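Local coordinates for protein BONZAI 1 (Arabidopsis thaliana, PDB 6KXT) that binds phospholipids in a calcium-dependent manner and negatively regulates cell death and defence responses, the chain here being its second C2 domain (C2B), at residues 18-23 with 117-122; 87-90 with 94-97; 36-41 with 67-72; 12-17 with 102-107. All coordinates share one frame; numbering follows the deposited sequence.

Interaction 1 (18-23 with 117-122); sequences FRCSNL and INFSLP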
# COMPACT_ATOMS: atom_id res chain seq x y z
N PHE A 18 2.59 5.68 4.97
CA PHE A 18 2.96 5.60 3.55
C PHE A 18 3.11 6.98 2.94
O PHE A 18 2.39 7.92 3.28
CB PHE A 18 1.88 4.86 2.76
CG PHE A 18 1.76 3.39 3.08
CD1 PHE A 18 2.74 2.51 2.64
CD2 PHE A 18 0.65 2.88 3.71
CE1 PHE A 18 2.59 1.14 2.82
CE2 PHE A 18 0.50 1.50 3.89
CZ PHE A 18 1.48 0.65 3.46
N ARG A 19 4.09 7.07 2.05
CA ARG A 19 4.37 8.30 1.29
C ARG A 19 4.58 7.90 -0.17
O ARG A 19 5.19 6.83 -0.42
CB ARG A 19 5.62 8.97 1.85
CG ARG A 19 6.17 10.08 0.98
CD ARG A 19 7.31 10.76 1.74
NE ARG A 19 8.53 9.96 1.91
CZ ARG A 19 9.49 9.88 1.01
NH1 ARG A 19 9.37 10.48 -0.17
NH2 ARG A 19 10.59 9.20 1.28
N CYS A 20 4.17 8.72 -1.13
CA CYS A 20 4.53 8.54 -2.53
C CYS A 20 5.34 9.72 -3.03
O CYS A 20 5.15 10.86 -2.51
CB CYS A 20 3.34 8.33 -3.45
SG CYS A 20 2.38 6.86 -3.02
N SER A 21 6.21 9.42 -4.00
CA SER A 21 7.04 10.41 -4.71
C SER A 21 6.66 10.43 -6.19
O SER A 21 6.64 9.36 -6.80
CB SER A 21 8.49 10.06 -4.51
OG SER A 21 9.33 11.14 -4.86
N ASN A 22 6.40 11.62 -6.74
CA ASN A 22 6.43 11.87 -8.21
C ASN A 22 5.30 11.07 -8.88
O ASN A 22 5.54 10.46 -9.92
CB ASN A 22 7.85 11.62 -8.76
CG ASN A 22 8.10 12.13 -10.17
OD1 ASN A 22 7.42 13.04 -10.65
ND2 ASN A 22 9.06 11.53 -10.87
N LEU A 23 4.07 11.10 -8.35
CA LEU A 23 2.95 10.50 -9.08
C LEU A 23 2.81 11.20 -10.44
O LEU A 23 3.00 12.43 -10.53
CB LEU A 23 1.66 10.65 -8.27
CG LEU A 23 1.67 9.98 -6.90
CD1 LEU A 23 0.29 10.10 -6.31
CD2 LEU A 23 2.09 8.50 -7.03
N ILE A 117 9.89 1.67 -3.30
CA ILE A 117 9.50 0.61 -4.28
C ILE A 117 8.79 1.31 -5.43
O ILE A 117 7.77 2.00 -5.17
CB ILE A 117 8.69 -0.53 -3.62
CG1 ILE A 117 8.26 -1.54 -4.68
CG2 ILE A 117 7.46 -0.08 -2.88
CD1 ILE A 117 9.37 -2.32 -5.21
N ASN A 118 9.25 1.08 -6.65
CA ASN A 118 8.57 1.68 -7.81
C ASN A 118 7.19 1.04 -8.02
O ASN A 118 7.06 -0.19 -7.92
CB ASN A 118 9.40 1.58 -9.07
CG ASN A 118 10.57 2.53 -9.04
OD1 ASN A 118 11.51 2.37 -8.27
ND2 ASN A 118 10.56 3.52 -9.92
N PHE A 119 6.19 1.85 -8.29
CA PHE A 119 4.89 1.34 -8.73
C PHE A 119 5.01 0.65 -10.08
O PHE A 119 5.87 1.04 -10.89
CB PHE A 119 3.92 2.50 -8.80
CG PHE A 119 3.36 2.99 -7.49
CD1 PHE A 119 2.57 2.16 -6.70
CD2 PHE A 119 3.59 4.26 -7.01
CE1 PHE A 119 2.01 2.59 -5.49
CE2 PHE A 119 3.04 4.69 -5.81
CZ PHE A 119 2.24 3.85 -5.04
N SER A 120 4.07 -0.25 -10.30
CA SER A 120 3.89 -0.77 -11.68
C SER A 120 2.43 -0.88 -12.04
O SER A 120 1.54 -0.63 -11.22
CB SER A 120 4.57 -2.08 -11.87
OG SER A 120 3.90 -3.09 -11.14
N LEU A 121 2.22 -1.05 -13.35
CA LEU A 121 0.84 -1.21 -13.89
C LEU A 121 0.78 -2.56 -14.58
O LEU A 121 1.66 -2.85 -15.40
CB LEU A 121 0.52 -0.12 -14.90
CG LEU A 121 0.31 1.24 -14.26
CD1 LEU A 121 0.21 2.32 -15.34
CD2 LEU A 121 -0.90 1.28 -13.33
N PRO A 122 -0.23 -3.38 -14.28
CA PRO A 122 -0.45 -4.60 -15.04
C PRO A 122 -0.77 -4.27 -16.51
O PRO A 122 -1.38 -3.27 -16.76
CB PRO A 122 -1.68 -5.20 -14.34
CG PRO A 122 -1.71 -4.58 -12.97
CD PRO A 122 -1.22 -3.18 -13.21
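C20 and F119 meet in the core of the C2 beta-sandwich, reaching past a strand that lies between their own. Strands 13-21 and 117-121 belong to the same antiparallel sheet but flank strand 133-143, and the closest CA atoms of the two segments, those of L23 and F119, are still 9.4 Å apart. The contact is therefore made by side chains alone, and it buries a modest 94 Å². Its tight part is a sulfur-aromatic approach. SG of C20 lies 3.6 Å from CE2 of F119 and equally far from CZ, so it faces the bond between these two carbons. The sulfur is 4.7 Å from the ring centroid and 89° off the ring normal, which places it at the edge and in the ring plane. L135 of the intervening strand packs on C20, while V100 of the second sheet packs on F119. L23, in the turn after strand 13-21, makes the looser part. Its CA-CB bond is not aimed at F119, but the extended side chain carries one methyl back to the ring at an oblique angle. On the alternate positions, which face out of the sandwich, the two segments do not touch. R19 there forms a salt bridge with D138 and a cation-pi contact with F136, and N118 pairs with Q134; all three partners lie on strand 133-143. Of the two L23 methyls, CD2 alone comes near the ring, 4.1 Å from F119 CE2, while CD1 stands 6.1 Å from that atom.

Interaction 2 (87-90 with 94-97); sequences DFNS and HSLI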
# COMPACT_ATOMS: atom_id res chain seq x y z
N ASP A 87 -6.63 7.19 -8.03
CA ASP A 87 -7.16 8.56 -8.19
C ASP A 87 -8.66 8.56 -7.89
O ASP A 87 -9.41 7.94 -8.65
CB ASP A 87 -6.93 9.02 -9.62
CG ASP A 87 -7.34 10.45 -9.89
OD1 ASP A 87 -7.58 11.19 -8.94
OD2 ASP A 87 -7.34 10.82 -11.08
N PHE A 88 -9.08 9.18 -6.80
CA PHE A 88 -10.50 9.28 -6.38
C PHE A 88 -11.25 10.17 -7.37
O PHE A 88 -10.88 11.34 -7.59
CB PHE A 88 -10.63 9.85 -4.97
CG PHE A 88 -12.03 9.72 -4.44
CD1 PHE A 88 -12.43 8.56 -3.79
CD2 PHE A 88 -12.92 10.78 -4.53
CE1 PHE A 88 -13.73 8.44 -3.30
CE2 PHE A 88 -14.21 10.66 -4.03
CZ PHE A 88 -14.60 9.49 -3.41
N ASN A 89 -12.31 9.62 -7.92
CA ASN A 89 -13.21 10.38 -8.83
C ASN A 89 -14.61 10.45 -8.20
O ASN A 89 -15.11 9.42 -7.66
CB ASN A 89 -13.19 9.73 -10.22
CG ASN A 89 -11.84 9.87 -10.91
OD1 ASN A 89 -11.26 10.95 -10.90
ND2 ASN A 89 -11.33 8.80 -11.51
N SER A 90 -15.19 11.65 -8.25
CA SER A 90 -16.55 11.97 -7.74
C SER A 90 -17.57 11.02 -8.37
O SER A 90 -18.52 10.64 -7.67
CB SER A 90 -16.89 13.43 -8.00
OG SER A 90 -16.43 13.85 -9.28
N HIS A 94 -12.72 4.99 -9.78
CA HIS A 94 -11.38 5.47 -9.40
C HIS A 94 -10.34 4.87 -10.33
O HIS A 94 -10.30 3.63 -10.47
CB HIS A 94 -11.13 5.14 -7.94
CG HIS A 94 -12.27 5.54 -7.07
ND1 HIS A 94 -12.81 6.82 -7.15
CD2 HIS A 94 -12.95 4.90 -6.09
CE1 HIS A 94 -13.80 6.93 -6.29
NE2 HIS A 94 -13.88 5.80 -5.59
N SER A 95 -9.43 5.70 -10.82
CA SER A 95 -8.44 5.18 -11.80
C SER A 95 -7.16 4.74 -11.11
O SER A 95 -6.76 5.34 -10.10
CB SER A 95 -8.15 6.13 -12.88
OG SER A 95 -7.77 7.39 -12.36
N LEU A 96 -6.60 3.68 -11.63
CA LEU A 96 -5.35 3.10 -11.08
C LEU A 96 -4.16 4.00 -11.39
O LEU A 96 -3.92 4.32 -12.58
CB LEU A 96 -5.14 1.71 -11.66
CG LEU A 96 -3.96 0.93 -11.10
CD1 LEU A 96 -4.08 0.73 -9.60
CD2 LEU A 96 -3.86 -0.39 -11.83
N ILE A 97 -3.44 4.37 -10.35
CA ILE A 97 -2.15 5.09 -10.47
C ILE A 97 -1.00 4.09 -10.43
O ILE A 97 -0.09 4.24 -11.25
CB ILE A 97 -2.06 6.18 -9.39
CG1 ILE A 97 -3.16 7.28 -9.52
CG2 ILE A 97 -0.65 6.74 -9.35
CD1 ILE A 97 -3.26 8.20 -8.32
O HOH W 1 -8.97 9.70 -12.91
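The beta-hairpin linking strands 81-87 and 95-102 starts its turn at D87 and S95, and the loop it carries probably corresponds to the third calcium-binding loop of C2 domains. D87 and S95 form an antiparallel hydrogen-bonded pair. D87 N donates to S95 O at 2.8 Å, almost straight at 171°, and S95 N returns a longer, more bent bond of 3.1 Å to a lone pair of D87 O. Beyond this pair the side chain of H94 takes over from the backbone: N89 N donates to H94 ND1 at 2.9 Å and 173°, close to the plane of the imidazole. That bond fixes the rotation of the ring, whose CE1 then lies over one face of F88. The two rings make an offset stack, with centroids 4.4 Å apart and planes inclined by 23°, and F35 meets H94 edge-to-face. On the face of the hairpin carrying D87 and S95, a water joins three side chains. D87 OD1 is held separately by the backbone N of D33 in a neighbouring loop, and N89 ND2 also bonds K93 O, so each of these two side chains has a second partner besides the water. The water donates to D87 OD2 at 2.7 Å, accepts from N89 ND2 at 2.9 Å, and hydrogen-bonds S95 OG at 2.7 Å.

Interaction 3 (36-41 with 67-72); sequences LVVSKI and VFLSVQ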
# COMPACT_ATOMS: atom_id res chain seq x y z
N LEU A 36 -4.58 5.25 -0.99
CA LEU A 36 -4.04 3.87 -1.05
C LEU A 36 -5.07 2.89 -0.51
O LEU A 36 -5.81 3.21 0.45
CB LEU A 36 -2.77 3.67 -0.21
CG LEU A 36 -1.59 4.57 -0.51
CD1 LEU A 36 -0.43 4.22 0.41
CD2 LEU A 36 -1.20 4.45 -1.95
N VAL A 37 -5.11 1.72 -1.09
CA VAL A 37 -5.90 0.58 -0.58
C VAL A 37 -4.92 -0.58 -0.40
O VAL A 37 -4.15 -0.91 -1.29
CB VAL A 37 -7.02 0.20 -1.57
CG1 VAL A 37 -7.74 -1.04 -1.08
CG2 VAL A 37 -7.95 1.39 -1.79
N VAL A 38 -4.95 -1.18 0.79
CA VAL A 38 -4.22 -2.43 1.09
C VAL A 38 -5.20 -3.58 1.03
O VAL A 38 -6.28 -3.46 1.64
CB VAL A 38 -3.55 -2.35 2.46
CG1 VAL A 38 -2.77 -3.60 2.74
CG2 VAL A 38 -2.61 -1.16 2.53
N SER A 39 -4.87 -4.61 0.28
CA SER A 39 -5.80 -5.75 0.08
C SER A 39 -5.08 -7.07 0.32
O SER A 39 -3.92 -7.32 -0.07
CB SER A 39 -6.42 -5.73 -1.31
OG SER A 39 -7.02 -4.49 -1.54
N LYS A 40 -5.82 -7.99 0.96
CA LYS A 40 -5.36 -9.36 1.26
C LYS A 40 -5.60 -10.29 0.08
O LYS A 40 -6.67 -10.25 -0.50
CB LYS A 40 -6.06 -9.83 2.53
CG LYS A 40 -5.67 -11.21 3.04
CD LYS A 40 -6.62 -11.68 4.13
CE LYS A 40 -6.07 -12.78 5.00
NZ LYS A 40 -5.45 -13.86 4.19
N ILE A 41 -4.60 -11.06 -0.29
CA ILE A 41 -4.70 -12.05 -1.38
C ILE A 41 -5.50 -13.28 -0.89
O ILE A 41 -5.26 -13.79 0.23
CB ILE A 41 -3.31 -12.42 -1.89
CG1 ILE A 41 -2.71 -11.18 -2.58
CG2 ILE A 41 -3.40 -13.61 -2.85
CD1 ILE A 41 -1.24 -11.21 -2.88
N VAL A 67 -2.03 4.12 8.90
CA VAL A 67 -2.94 2.97 8.84
C VAL A 67 -2.49 1.91 9.84
O VAL A 67 -1.31 1.82 10.16
CB VAL A 67 -3.10 2.42 7.43
CG1 VAL A 67 -3.56 3.50 6.44
CG2 VAL A 67 -1.86 1.74 6.91
N PHE A 68 -3.43 1.11 10.33
CA PHE A 68 -3.16 0.05 11.32
C PHE A 68 -3.58 -1.27 10.71
O PHE A 68 -4.71 -1.40 10.23
CB PHE A 68 -3.98 0.29 12.58
CG PHE A 68 -3.58 1.57 13.25
CD1 PHE A 68 -4.14 2.77 12.87
CD2 PHE A 68 -2.54 1.58 14.16
CE1 PHE A 68 -3.68 3.97 13.38
CE2 PHE A 68 -2.13 2.78 14.73
CZ PHE A 68 -2.71 3.96 14.35
N LEU A 69 -2.67 -2.21 10.63
CA LEU A 69 -2.93 -3.53 10.03
C LEU A 69 -2.66 -4.64 11.05
O LEU A 69 -1.55 -4.72 11.61
CB LEU A 69 -2.04 -3.69 8.81
CG LEU A 69 -2.39 -2.81 7.62
CD1 LEU A 69 -1.28 -2.81 6.59
CD2 LEU A 69 -3.73 -3.21 7.01
N SER A 70 -3.64 -5.48 11.24
CA SER A 70 -3.49 -6.70 12.08
C SER A 70 -2.98 -7.85 11.23
O SER A 70 -3.09 -7.86 9.99
CB SER A 70 -4.83 -7.04 12.68
OG SER A 70 -5.69 -7.60 11.69
N VAL A 71 -2.54 -8.90 11.90
CA VAL A 71 -2.22 -10.20 11.29
C VAL A 71 -3.47 -10.80 10.64
O VAL A 71 -3.32 -11.38 9.58
CB VAL A 71 -1.57 -11.13 12.34
CG1 VAL A 71 -1.50 -12.56 11.83
CG2 VAL A 71 -0.18 -10.62 12.70
N GLN A 72 -4.64 -10.60 11.22
CA GLN A 72 -5.86 -11.18 10.59
C GLN A 72 -6.13 -10.47 9.25
O GLN A 72 -6.62 -11.10 8.31
CB GLN A 72 -6.99 -11.08 11.60
CG GLN A 72 -6.74 -11.91 12.88
CD GLN A 72 -5.61 -11.40 13.77
OE1 GLN A 72 -5.59 -10.22 14.21
NE2 GLN A 72 -4.72 -12.35 14.13
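V38 and L69 point their side chains at each other, and together they account for more than half of the 134 Å² buried here. The gap is bridged methyl to methyl. V38 CG1 is 4.2 Å from L69 CD1 and 4.4 Å from L69 CD2, so this branch faces the fork of the leucine, while V38 CG2 is set further back at 4.6 Å from L69 CD1. With CG1 anti to the backbone N (chi1 -178°), the valine presents this methyl toward the opposing segment. These are ordinary van der Waals separations, neither strained nor tightly interlocked. The CA atoms of V38 and L69 lie 9.1 Å apart, a spacing that fits facing layers and not neighbouring strands: strand 34-40 belongs to the four-stranded sheet and strand 67-70 to the five-stranded one, and the pair spans the interior of the C2 beta-sandwich. V81 lies against V38 and S51 against L69, both from the sheet that contains V38. The touching parts of the segments run almost in the same direction, with 12° between them. Further along, the contact changes character at K40 and Q72, where strand 67-70 has given way to helix 71-74. S70 occupies the N-cap of this helix. K40 CE rests 3.8 Å from the backbone O of Q72, but a bend at chi4 (-47°) leaves NZ 5.1 Å from the same Q72 O. The side chain of Q72 leaves in the other direction, its NE2 hydrogen-bonding the backbone O of S10, at the end of the N-terminal helix 5-10.

Interaction 4 (12-17 with 102-107); sequences ISTEIV and KSLSDL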
# COMPACT_ATOMS: atom_id res chain seq x y z
N ILE A 12 0.23 -8.93 16.99
CA ILE A 12 0.93 -7.68 16.59
C ILE A 12 0.04 -6.81 15.69
O ILE A 12 -0.52 -7.29 14.68
CB ILE A 12 2.30 -7.95 15.95
CG1 ILE A 12 3.29 -8.48 16.99
CG2 ILE A 12 2.80 -6.68 15.28
CD1 ILE A 12 4.59 -8.96 16.41
N SER A 13 -0.09 -5.54 16.09
CA SER A 13 -0.74 -4.48 15.29
C SER A 13 0.38 -3.62 14.71
O SER A 13 1.27 -3.18 15.45
CB SER A 13 -1.66 -3.65 16.10
OG SER A 13 -2.26 -2.61 15.37
N THR A 14 0.37 -3.43 13.38
CA THR A 14 1.41 -2.67 12.68
C THR A 14 0.84 -1.30 12.28
O THR A 14 -0.18 -1.26 11.55
CB THR A 14 1.94 -3.45 11.48
OG1 THR A 14 2.40 -4.72 11.95
CG2 THR A 14 3.09 -2.74 10.81
N GLU A 15 1.50 -0.23 12.70
CA GLU A 15 1.14 1.14 12.30
C GLU A 15 2.11 1.55 11.19
O GLU A 15 3.35 1.50 11.38
CB GLU A 15 1.27 2.04 13.52
CG GLU A 15 0.97 3.48 13.16
CD GLU A 15 1.04 4.46 14.32
OE1 GLU A 15 1.21 3.99 15.46
OE2 GLU A 15 0.89 5.65 14.08
N ILE A 16 1.58 2.02 10.06
CA ILE A 16 2.39 2.36 8.87
C ILE A 16 2.00 3.71 8.34
O ILE A 16 0.80 3.99 8.16
CB ILE A 16 2.25 1.30 7.75
CG1 ILE A 16 2.50 -0.11 8.29
CG2 ILE A 16 3.18 1.69 6.59
CD1 ILE A 16 2.53 -1.21 7.24
N VAL A 17 2.98 4.57 8.12
CA VAL A 17 2.79 5.85 7.38
C VAL A 17 3.40 5.61 6.00
O VAL A 17 4.63 5.38 5.88
CB VAL A 17 3.41 7.07 8.09
CG1 VAL A 17 3.40 8.28 7.16
CG2 VAL A 17 2.70 7.36 9.41
N LYS A 102 3.80 -6.52 -1.77
CA LYS A 102 4.82 -6.57 -0.69
C LYS A 102 4.16 -7.15 0.55
O LYS A 102 3.01 -6.84 0.81
CB LYS A 102 5.30 -5.16 -0.34
CG LYS A 102 6.20 -4.48 -1.36
CD LYS A 102 7.65 -4.86 -1.16
CE LYS A 102 8.49 -4.69 -2.40
NZ LYS A 102 8.20 -5.72 -3.41
N SER A 103 4.91 -7.86 1.37
CA SER A 103 4.44 -8.28 2.70
C SER A 103 4.74 -7.20 3.73
O SER A 103 5.50 -6.26 3.45
CB SER A 103 5.13 -9.53 3.17
OG SER A 103 6.54 -9.30 3.31
N LEU A 104 4.19 -7.31 4.92
CA LEU A 104 4.56 -6.37 6.00
C LEU A 104 6.06 -6.48 6.26
O LEU A 104 6.69 -5.43 6.56
CB LEU A 104 3.73 -6.66 7.26
CG LEU A 104 2.24 -6.33 7.26
CD1 LEU A 104 1.64 -6.47 8.66
CD2 LEU A 104 1.97 -4.96 6.69
N SER A 105 6.62 -7.70 6.25
CA SER A 105 8.07 -7.89 6.48
C SER A 105 8.83 -7.05 5.45
O SER A 105 9.86 -6.39 5.77
CB SER A 105 8.39 -9.38 6.40
OG SER A 105 9.77 -9.54 6.61
N ASP A 106 8.41 -7.07 4.21
CA ASP A 106 9.04 -6.30 3.12
C ASP A 106 8.89 -4.79 3.35
O ASP A 106 9.88 -4.04 3.22
CB ASP A 106 8.36 -6.61 1.79
CG ASP A 106 8.53 -8.01 1.23
OD1 ASP A 106 9.50 -8.69 1.61
OD2 ASP A 106 7.66 -8.40 0.39
N LEU A 107 7.72 -4.35 3.78
CA LEU A 107 7.53 -2.91 4.06
C LEU A 107 8.46 -2.47 5.18
O LEU A 107 8.98 -1.37 5.14
CB LEU A 107 6.07 -2.66 4.42
CG LEU A 107 5.06 -2.93 3.28
CD1 LEU A 107 3.66 -2.61 3.77
CD2 LEU A 107 5.39 -2.16 1.99
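A chi1 of -51° and an extended chi2 of -174° send CD1 of I16 from strand 13-21 toward the first turn of helix 104-113, where it meets both L104 and L107. This is strand-on-helix packing inside the C2 domain, the helix lying against the inward side of the five-stranded sheet. I16 CD1 is 3.8 Å from L104 CD2 and 3.9 Å from L107 CD1, a methyl shared between two leucines three residues apart on the helix. The isoleucine runs obliquely to L104 and roughly at right angles to L107. T14, on the same side of the strand, runs antiparallel alongside L104, and its OG1 lies 3.8 Å from L104 CD1. The two branches of L104 are thus divided, CD1 to T14 and CD2 to I16. F140 of strand 133-143 packs on both T14 and I16, and L69 adds to the surface around L104. A capping box fixes the start of the helix that presents these leucines. D106 N donates to S103 OG at 3.0 Å, and S103 N reaches D106 OD2, also at 3.0 Å, from above the carboxylate plane, 44° out of it.

How the interactions relate
From the N terminus, strand 13-21 opens two long loops: interaction 4 uses its first half and interaction 1 its end. Their segments alternate along the chain, so these contacts cross, closing at helix 104-113 and strand 117-121. Interactions 3 and 2 are nested inside both loops, in series. Interaction 3 closes first, spanning the two sheets; strand 67-70 also pairs with strand 13-21, probably through L69 N to T14 O and V67 O to I16 N, which joins interactions 3 and 4. Interaction 2 then closes a short hairpin, touching interaction 1 through L121 and L96. F18 packs on L36 and L107, linking interaction 1 to interactions 3 and 4.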